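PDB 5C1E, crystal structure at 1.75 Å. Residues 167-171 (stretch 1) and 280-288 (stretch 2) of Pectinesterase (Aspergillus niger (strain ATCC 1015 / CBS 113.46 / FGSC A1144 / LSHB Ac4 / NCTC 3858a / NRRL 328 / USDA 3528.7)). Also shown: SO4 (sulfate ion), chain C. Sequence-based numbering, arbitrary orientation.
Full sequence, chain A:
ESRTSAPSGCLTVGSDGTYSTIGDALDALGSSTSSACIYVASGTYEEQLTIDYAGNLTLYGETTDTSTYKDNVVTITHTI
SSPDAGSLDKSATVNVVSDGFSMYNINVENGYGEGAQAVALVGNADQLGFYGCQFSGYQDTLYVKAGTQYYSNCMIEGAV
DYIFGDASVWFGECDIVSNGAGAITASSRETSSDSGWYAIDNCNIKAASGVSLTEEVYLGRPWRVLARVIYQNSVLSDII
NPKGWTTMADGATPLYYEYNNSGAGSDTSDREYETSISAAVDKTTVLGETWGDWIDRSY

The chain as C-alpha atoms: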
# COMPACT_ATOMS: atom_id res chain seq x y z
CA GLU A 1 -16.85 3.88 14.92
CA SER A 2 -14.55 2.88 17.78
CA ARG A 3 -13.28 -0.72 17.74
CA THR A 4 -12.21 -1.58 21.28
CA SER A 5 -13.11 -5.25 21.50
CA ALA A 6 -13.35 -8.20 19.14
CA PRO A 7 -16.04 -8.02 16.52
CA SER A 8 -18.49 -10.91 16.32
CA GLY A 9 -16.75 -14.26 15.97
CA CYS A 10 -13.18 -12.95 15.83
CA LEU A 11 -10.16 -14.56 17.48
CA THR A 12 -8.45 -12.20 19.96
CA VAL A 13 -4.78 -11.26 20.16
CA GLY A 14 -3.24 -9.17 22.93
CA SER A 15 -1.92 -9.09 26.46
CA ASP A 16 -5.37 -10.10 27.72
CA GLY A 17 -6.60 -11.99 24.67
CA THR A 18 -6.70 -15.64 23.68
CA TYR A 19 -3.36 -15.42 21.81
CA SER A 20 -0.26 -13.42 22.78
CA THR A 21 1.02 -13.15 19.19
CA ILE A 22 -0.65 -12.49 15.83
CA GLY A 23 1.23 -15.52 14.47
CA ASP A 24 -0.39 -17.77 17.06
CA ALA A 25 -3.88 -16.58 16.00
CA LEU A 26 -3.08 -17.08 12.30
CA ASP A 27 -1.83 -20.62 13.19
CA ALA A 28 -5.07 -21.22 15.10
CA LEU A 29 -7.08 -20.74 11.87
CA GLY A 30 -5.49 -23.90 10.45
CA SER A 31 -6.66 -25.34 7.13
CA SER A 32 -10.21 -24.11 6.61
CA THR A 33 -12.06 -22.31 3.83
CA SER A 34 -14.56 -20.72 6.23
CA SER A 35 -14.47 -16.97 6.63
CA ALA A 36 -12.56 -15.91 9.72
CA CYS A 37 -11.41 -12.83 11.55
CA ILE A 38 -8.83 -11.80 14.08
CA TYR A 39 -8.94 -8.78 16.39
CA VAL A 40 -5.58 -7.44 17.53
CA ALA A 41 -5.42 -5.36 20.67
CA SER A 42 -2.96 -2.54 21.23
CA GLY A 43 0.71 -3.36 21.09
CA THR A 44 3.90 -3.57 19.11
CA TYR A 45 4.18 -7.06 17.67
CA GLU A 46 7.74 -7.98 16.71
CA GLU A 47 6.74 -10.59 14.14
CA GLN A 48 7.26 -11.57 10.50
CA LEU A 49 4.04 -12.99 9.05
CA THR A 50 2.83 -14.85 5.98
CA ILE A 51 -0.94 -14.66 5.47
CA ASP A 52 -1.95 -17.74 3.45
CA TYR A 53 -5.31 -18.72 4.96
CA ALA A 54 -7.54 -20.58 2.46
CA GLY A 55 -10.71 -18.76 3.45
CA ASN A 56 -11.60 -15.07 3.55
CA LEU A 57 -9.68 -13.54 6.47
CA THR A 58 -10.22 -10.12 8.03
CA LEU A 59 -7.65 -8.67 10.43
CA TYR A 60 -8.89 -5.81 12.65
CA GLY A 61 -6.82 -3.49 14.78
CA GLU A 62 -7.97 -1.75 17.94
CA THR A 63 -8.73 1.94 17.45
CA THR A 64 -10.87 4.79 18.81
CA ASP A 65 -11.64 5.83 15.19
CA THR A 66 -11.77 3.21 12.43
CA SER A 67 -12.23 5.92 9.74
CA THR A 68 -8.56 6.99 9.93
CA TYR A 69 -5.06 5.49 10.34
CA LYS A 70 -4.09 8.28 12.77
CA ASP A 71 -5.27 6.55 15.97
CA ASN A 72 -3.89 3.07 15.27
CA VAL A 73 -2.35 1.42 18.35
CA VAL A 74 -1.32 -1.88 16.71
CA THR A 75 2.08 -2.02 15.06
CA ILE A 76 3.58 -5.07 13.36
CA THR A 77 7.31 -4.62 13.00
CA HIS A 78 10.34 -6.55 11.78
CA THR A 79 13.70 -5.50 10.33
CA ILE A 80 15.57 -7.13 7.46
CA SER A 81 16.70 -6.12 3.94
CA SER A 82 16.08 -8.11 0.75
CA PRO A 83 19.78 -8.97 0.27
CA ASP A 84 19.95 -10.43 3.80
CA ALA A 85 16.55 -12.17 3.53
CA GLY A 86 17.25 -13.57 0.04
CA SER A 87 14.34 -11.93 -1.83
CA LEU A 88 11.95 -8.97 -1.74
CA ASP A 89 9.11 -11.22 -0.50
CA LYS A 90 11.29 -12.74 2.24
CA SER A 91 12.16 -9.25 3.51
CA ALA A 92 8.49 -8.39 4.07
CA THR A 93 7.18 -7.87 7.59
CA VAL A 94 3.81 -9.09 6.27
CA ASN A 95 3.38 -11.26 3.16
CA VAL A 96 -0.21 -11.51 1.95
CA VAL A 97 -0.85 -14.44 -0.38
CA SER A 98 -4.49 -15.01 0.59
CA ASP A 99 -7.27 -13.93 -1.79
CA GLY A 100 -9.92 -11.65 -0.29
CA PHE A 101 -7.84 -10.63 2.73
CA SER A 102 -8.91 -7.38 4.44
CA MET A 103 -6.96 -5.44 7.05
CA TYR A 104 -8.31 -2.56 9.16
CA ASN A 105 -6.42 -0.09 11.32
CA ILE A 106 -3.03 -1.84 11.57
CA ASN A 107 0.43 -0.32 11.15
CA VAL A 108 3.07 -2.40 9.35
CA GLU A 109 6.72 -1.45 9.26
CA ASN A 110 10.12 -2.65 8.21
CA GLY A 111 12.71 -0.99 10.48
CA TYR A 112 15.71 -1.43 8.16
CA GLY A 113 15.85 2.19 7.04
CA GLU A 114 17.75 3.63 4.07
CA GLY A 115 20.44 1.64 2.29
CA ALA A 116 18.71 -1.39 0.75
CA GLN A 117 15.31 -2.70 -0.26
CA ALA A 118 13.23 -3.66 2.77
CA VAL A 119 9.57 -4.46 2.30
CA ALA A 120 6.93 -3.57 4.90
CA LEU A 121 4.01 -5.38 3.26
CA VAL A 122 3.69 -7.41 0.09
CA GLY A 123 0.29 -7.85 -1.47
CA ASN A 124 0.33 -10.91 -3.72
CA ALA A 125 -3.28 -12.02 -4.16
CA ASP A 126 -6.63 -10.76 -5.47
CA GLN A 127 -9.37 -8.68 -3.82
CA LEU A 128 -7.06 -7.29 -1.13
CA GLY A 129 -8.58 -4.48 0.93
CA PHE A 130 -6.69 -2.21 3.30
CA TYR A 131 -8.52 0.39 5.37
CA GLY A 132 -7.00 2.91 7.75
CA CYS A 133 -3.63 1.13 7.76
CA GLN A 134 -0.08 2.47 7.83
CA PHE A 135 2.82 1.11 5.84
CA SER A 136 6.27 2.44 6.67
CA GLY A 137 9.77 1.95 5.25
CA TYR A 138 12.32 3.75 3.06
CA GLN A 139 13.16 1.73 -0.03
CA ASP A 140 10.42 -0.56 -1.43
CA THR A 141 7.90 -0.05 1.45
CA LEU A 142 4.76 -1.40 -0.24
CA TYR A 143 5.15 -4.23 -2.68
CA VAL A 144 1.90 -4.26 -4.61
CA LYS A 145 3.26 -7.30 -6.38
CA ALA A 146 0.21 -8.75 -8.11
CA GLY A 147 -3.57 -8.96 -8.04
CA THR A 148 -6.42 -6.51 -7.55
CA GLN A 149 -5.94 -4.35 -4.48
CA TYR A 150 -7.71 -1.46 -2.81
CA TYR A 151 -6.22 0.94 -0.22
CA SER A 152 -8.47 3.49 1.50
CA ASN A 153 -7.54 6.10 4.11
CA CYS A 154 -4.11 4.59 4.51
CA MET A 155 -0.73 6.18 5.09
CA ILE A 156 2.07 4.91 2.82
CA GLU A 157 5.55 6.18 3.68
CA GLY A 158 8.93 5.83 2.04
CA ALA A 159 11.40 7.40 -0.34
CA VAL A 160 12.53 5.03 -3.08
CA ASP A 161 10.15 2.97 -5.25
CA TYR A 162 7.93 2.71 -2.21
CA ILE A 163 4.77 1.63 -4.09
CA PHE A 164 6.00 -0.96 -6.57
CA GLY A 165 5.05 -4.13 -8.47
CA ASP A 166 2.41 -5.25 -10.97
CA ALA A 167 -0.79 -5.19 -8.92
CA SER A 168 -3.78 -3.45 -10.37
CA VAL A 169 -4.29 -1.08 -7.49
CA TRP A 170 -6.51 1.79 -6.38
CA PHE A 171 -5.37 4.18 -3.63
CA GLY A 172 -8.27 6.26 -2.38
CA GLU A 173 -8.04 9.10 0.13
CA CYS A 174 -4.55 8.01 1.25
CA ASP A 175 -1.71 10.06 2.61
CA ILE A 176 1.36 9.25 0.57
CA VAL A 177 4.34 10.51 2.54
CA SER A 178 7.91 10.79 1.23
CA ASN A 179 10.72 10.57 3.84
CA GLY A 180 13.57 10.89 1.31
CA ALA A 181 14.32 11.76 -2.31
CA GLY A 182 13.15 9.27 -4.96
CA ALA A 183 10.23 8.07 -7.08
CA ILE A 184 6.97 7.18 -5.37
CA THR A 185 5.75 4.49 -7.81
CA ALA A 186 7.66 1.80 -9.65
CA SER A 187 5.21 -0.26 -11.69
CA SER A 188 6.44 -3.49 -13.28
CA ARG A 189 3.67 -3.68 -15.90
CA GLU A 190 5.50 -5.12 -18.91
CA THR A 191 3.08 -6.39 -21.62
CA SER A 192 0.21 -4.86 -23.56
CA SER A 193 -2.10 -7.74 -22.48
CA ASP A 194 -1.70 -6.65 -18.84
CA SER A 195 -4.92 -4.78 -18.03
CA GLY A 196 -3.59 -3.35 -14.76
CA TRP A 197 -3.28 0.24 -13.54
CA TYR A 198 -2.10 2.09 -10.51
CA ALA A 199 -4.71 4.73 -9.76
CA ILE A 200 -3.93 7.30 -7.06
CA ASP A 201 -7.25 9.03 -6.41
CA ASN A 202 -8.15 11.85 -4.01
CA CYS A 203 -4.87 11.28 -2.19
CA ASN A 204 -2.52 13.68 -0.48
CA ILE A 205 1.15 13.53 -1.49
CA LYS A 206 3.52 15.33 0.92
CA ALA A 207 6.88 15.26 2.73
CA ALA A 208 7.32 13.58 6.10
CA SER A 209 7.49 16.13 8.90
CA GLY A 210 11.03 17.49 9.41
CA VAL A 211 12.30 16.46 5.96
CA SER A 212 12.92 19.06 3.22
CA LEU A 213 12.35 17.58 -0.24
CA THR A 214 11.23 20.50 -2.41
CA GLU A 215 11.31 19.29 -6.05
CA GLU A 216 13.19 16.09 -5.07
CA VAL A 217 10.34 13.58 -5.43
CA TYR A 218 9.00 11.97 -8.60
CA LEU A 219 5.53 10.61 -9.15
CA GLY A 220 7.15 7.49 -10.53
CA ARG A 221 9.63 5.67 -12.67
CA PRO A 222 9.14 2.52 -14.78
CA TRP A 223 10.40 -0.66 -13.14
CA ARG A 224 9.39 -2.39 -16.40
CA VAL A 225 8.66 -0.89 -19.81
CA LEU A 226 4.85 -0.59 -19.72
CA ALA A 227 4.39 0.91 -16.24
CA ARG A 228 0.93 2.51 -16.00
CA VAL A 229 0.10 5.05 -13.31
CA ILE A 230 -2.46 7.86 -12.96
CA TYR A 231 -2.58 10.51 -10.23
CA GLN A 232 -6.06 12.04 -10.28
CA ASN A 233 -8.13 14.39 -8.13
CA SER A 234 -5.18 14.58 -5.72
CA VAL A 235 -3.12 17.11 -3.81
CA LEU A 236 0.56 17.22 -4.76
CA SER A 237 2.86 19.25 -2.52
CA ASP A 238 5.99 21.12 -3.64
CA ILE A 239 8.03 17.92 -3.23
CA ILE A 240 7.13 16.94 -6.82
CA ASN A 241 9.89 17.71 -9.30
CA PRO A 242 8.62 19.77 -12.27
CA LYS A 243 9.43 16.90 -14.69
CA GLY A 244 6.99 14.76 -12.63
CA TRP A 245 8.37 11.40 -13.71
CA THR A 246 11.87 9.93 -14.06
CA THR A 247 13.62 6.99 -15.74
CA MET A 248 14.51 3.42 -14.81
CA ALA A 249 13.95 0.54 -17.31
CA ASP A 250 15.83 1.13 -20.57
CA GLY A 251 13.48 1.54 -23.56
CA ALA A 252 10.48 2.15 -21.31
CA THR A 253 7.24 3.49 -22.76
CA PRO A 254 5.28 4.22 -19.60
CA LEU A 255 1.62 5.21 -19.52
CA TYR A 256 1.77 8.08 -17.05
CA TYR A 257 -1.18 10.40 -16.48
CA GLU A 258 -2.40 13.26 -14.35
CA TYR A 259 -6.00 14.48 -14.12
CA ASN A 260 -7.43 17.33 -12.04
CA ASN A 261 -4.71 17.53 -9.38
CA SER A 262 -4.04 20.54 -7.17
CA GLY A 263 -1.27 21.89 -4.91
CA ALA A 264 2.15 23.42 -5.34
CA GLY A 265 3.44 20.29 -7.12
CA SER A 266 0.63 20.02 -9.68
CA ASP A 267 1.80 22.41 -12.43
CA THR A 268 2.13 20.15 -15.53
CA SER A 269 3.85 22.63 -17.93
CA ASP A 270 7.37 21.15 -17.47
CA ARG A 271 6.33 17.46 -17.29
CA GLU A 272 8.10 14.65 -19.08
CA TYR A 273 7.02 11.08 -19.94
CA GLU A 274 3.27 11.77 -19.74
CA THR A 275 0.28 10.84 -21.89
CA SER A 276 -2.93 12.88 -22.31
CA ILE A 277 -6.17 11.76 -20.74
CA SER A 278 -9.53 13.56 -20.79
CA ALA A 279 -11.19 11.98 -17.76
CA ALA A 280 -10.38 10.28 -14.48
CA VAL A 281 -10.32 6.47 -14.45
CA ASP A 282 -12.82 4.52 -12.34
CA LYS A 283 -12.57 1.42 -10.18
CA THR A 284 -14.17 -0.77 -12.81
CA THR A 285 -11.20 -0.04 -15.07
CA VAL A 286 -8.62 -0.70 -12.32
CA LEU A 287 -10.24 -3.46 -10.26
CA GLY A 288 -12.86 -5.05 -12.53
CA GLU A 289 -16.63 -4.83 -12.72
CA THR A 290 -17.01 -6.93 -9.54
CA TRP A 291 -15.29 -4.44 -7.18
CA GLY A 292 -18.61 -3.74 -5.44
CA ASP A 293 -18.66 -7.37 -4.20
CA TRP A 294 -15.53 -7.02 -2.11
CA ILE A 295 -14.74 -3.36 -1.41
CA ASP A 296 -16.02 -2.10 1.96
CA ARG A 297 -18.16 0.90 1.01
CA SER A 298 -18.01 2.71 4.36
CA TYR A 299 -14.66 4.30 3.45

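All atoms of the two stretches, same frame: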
# COMPACT_ATOMS: atom_id res chain seq x y z
N ALA A 167 0.60 -5.18 -9.34
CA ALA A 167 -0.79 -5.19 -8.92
C ALA A 167 -1.58 -4.22 -9.76
O ALA A 167 -1.03 -3.24 -10.27
CB ALA A 167 -0.90 -4.80 -7.45
N SER A 168 -2.88 -4.48 -9.88
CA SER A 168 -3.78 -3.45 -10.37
C SER A 168 -4.43 -2.86 -9.13
O SER A 168 -5.21 -3.54 -8.44
CB SER A 168 -4.81 -3.99 -11.34
OG SER A 168 -5.35 -2.91 -12.05
N VAL A 169 -4.09 -1.61 -8.84
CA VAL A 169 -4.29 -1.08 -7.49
C VAL A 169 -4.87 0.32 -7.49
O VAL A 169 -4.47 1.18 -8.29
CB VAL A 169 -2.97 -1.16 -6.66
CG1 VAL A 169 -1.83 -0.49 -7.39
CG2 VAL A 169 -3.15 -0.61 -5.25
N TRP A 170 -5.83 0.52 -6.60
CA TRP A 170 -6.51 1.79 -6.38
C TRP A 170 -6.20 2.28 -4.98
O TRP A 170 -6.46 1.57 -4.00
CB TRP A 170 -8.01 1.60 -6.49
CG TRP A 170 -8.81 2.87 -6.35
CD1 TRP A 170 -9.16 3.49 -5.19
CD2 TRP A 170 -9.39 3.65 -7.40
NE1 TRP A 170 -9.91 4.59 -5.44
CE2 TRP A 170 -10.07 4.72 -6.80
CE3 TRP A 170 -9.41 3.53 -8.80
CZ2 TRP A 170 -10.75 5.68 -7.54
CZ3 TRP A 170 -10.09 4.48 -9.53
CH2 TRP A 170 -10.75 5.55 -8.91
N PHE A 171 -5.61 3.48 -4.89
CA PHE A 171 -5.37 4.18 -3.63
C PHE A 171 -6.34 5.33 -3.53
O PHE A 171 -6.32 6.23 -4.35
CB PHE A 171 -3.95 4.72 -3.56
CG PHE A 171 -2.90 3.66 -3.58
CD1 PHE A 171 -2.45 3.09 -2.41
CD2 PHE A 171 -2.33 3.26 -4.78
CE1 PHE A 171 -1.47 2.11 -2.42
CE2 PHE A 171 -1.34 2.27 -4.80
CZ PHE A 171 -0.92 1.70 -3.62
N ALA A 280 -10.87 11.18 -15.51
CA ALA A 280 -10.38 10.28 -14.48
C ALA A 280 -10.76 8.84 -14.79
O ALA A 280 -11.77 8.59 -15.44
CB ALA A 280 -10.94 10.68 -13.11
N VAL A 281 -9.95 7.88 -14.33
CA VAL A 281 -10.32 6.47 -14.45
C VAL A 281 -11.17 6.05 -13.26
O VAL A 281 -11.11 6.66 -12.20
CB VAL A 281 -9.10 5.52 -14.61
CG1 VAL A 281 -8.21 6.02 -15.73
CG2 VAL A 281 -8.32 5.39 -13.31
N ASP A 282 -11.97 5.00 -13.44
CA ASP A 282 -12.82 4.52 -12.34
C ASP A 282 -12.37 3.15 -11.85
O ASP A 282 -11.49 2.53 -12.44
CB ASP A 282 -14.32 4.54 -12.72
CG ASP A 282 -14.69 3.61 -13.87
OD1 ASP A 282 -13.91 2.72 -14.28
OD2 ASP A 282 -15.83 3.77 -14.37
N LYS A 283 -12.98 2.68 -10.77
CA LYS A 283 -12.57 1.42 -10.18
C LYS A 283 -12.91 0.22 -11.03
O LYS A 283 -12.30 -0.83 -10.88
CB LYS A 283 -13.15 1.26 -8.77
CG LYS A 283 -12.51 2.22 -7.78
CD LYS A 283 -12.90 1.95 -6.33
CE LYS A 283 -14.35 2.25 -6.05
NZ LYS A 283 -14.65 3.70 -6.23
N THR A 284 -13.88 0.34 -11.92
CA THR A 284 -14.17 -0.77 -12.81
C THR A 284 -12.97 -1.02 -13.73
O THR A 284 -12.60 -2.17 -13.98
CB THR A 284 -15.48 -0.55 -13.59
OG1 THR A 284 -16.57 -0.59 -12.66
CG2 THR A 284 -15.67 -1.63 -14.65
N THR A 285 -12.38 0.06 -14.23
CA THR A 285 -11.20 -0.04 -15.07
C THR A 285 -10.04 -0.69 -14.31
O THR A 285 -9.37 -1.56 -14.84
CB THR A 285 -10.80 1.35 -15.58
OG1 THR A 285 -11.76 1.79 -16.56
CG2 THR A 285 -9.43 1.34 -16.20
N VAL A 286 -9.82 -0.28 -13.07
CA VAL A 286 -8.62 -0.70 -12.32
C VAL A 286 -8.80 -2.06 -11.65
O VAL A 286 -7.88 -2.89 -11.63
CB VAL A 286 -8.23 0.38 -11.28
CG1 VAL A 286 -6.99 -0.03 -10.47
CG2 VAL A 286 -8.02 1.72 -11.95
N LEU A 287 -9.99 -2.30 -11.11
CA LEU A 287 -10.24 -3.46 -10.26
C LEU A 287 -11.20 -4.51 -10.84
O LEU A 287 -11.31 -5.61 -10.31
CB LEU A 287 -10.79 -3.00 -8.92
CG LEU A 287 -9.96 -1.98 -8.13
CD1 LEU A 287 -10.75 -1.56 -6.91
CD2 LEU A 287 -8.61 -2.57 -7.74
N GLY A 288 -11.87 -4.16 -11.93
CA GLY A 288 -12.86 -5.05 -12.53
C GLY A 288 -14.27 -4.68 -12.12
O GLY A 288 -14.49 -4.00 -11.11
S SO4 C . -13.02 5.44 -3.48
O1 SO4 C . -13.84 6.45 -2.73
O2 SO4 C . -11.59 5.63 -3.12
O3 SO4 C . -13.45 4.05 -3.17
O4 SO4 C . -13.24 5.65 -4.93

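What fills the apolar centre of this contact? Trp170 does, with by far the largest covered area of any residue in the two stretches. Its CA-to-CB bond points toward the short helix 283-287, and chi1 in the t well lays the indole against the start of that helix. The aliphatic part of Lys283 covers one face: its CG sits 3.4 Å from the centroid of the Trp170 six-membered ring, only 11° off the ring normal, a CH-pi contact in which the lysine methylene meets the pi cloud. Near the plane of the ring, at its edge, Val286 CG2 lies 3.9 Å from Trp170 CE3, while Val281 O approaches Trp170 CH2 at 3.5 Å. Leu287 CD1 adds a looser apolar contact, 4.2 Å from Trp170 CB.

How do the two backbones lie to allow this? Strand 168-171 and the helix run in roughly opposed directions, at 139°, and their axes approach to 7.8 Å. The closest CA atoms across the stretches are those of Ser168 and Val286, 5.9 Å apart. Alternation along the strand turns Ser168 and Trp170 toward the helix and Val169 away from it, yet the backbone of Val169 still takes part, its O lying 3.5 Å from Val286 CG1. The CA-to-CB bond of Leu287 points sideways, but the end of its side chain comes nearer, bringing CD2 to 3.6 Å from Ser168 O.

What holds the helix in shape beside the strand? Asp282 caps its N-terminus: OD1 accepts from Thr285 N at 3.1 Å, satisfying an amide that the first turn leaves with only a weak bond to Asp282 O, at 3.2 Å. Further on, Leu287 N donates to Lys283 O at 2.7 Å. Gly288 then leaves helical geometry with positive phi; at its backbone angles a CB would be jammed against the carbonyl O of Leu287, which by itself calls for glycine.

Where does the contact become polar? At one end, Ser168 OG donates to Val286 O at 2.6 Å, a short bond and the only hydrogen bond directly joining the stretches. At the other, a sulfate ion, probably from the crystallisation liquor, bridges the two: Trp170 NE1 donates to its O2 at 3.0 Å, and Lys283 NZ to its O4 at 2.7 Å, where opposite charges reinforce the bond. Lys283 NZ is 5.0 Å from the centroid of the Trp170 six-membered ring, so any cation-pi attraction is weak at most. The lysine thus offers its methylenes to the indole and its ammonium to the anion.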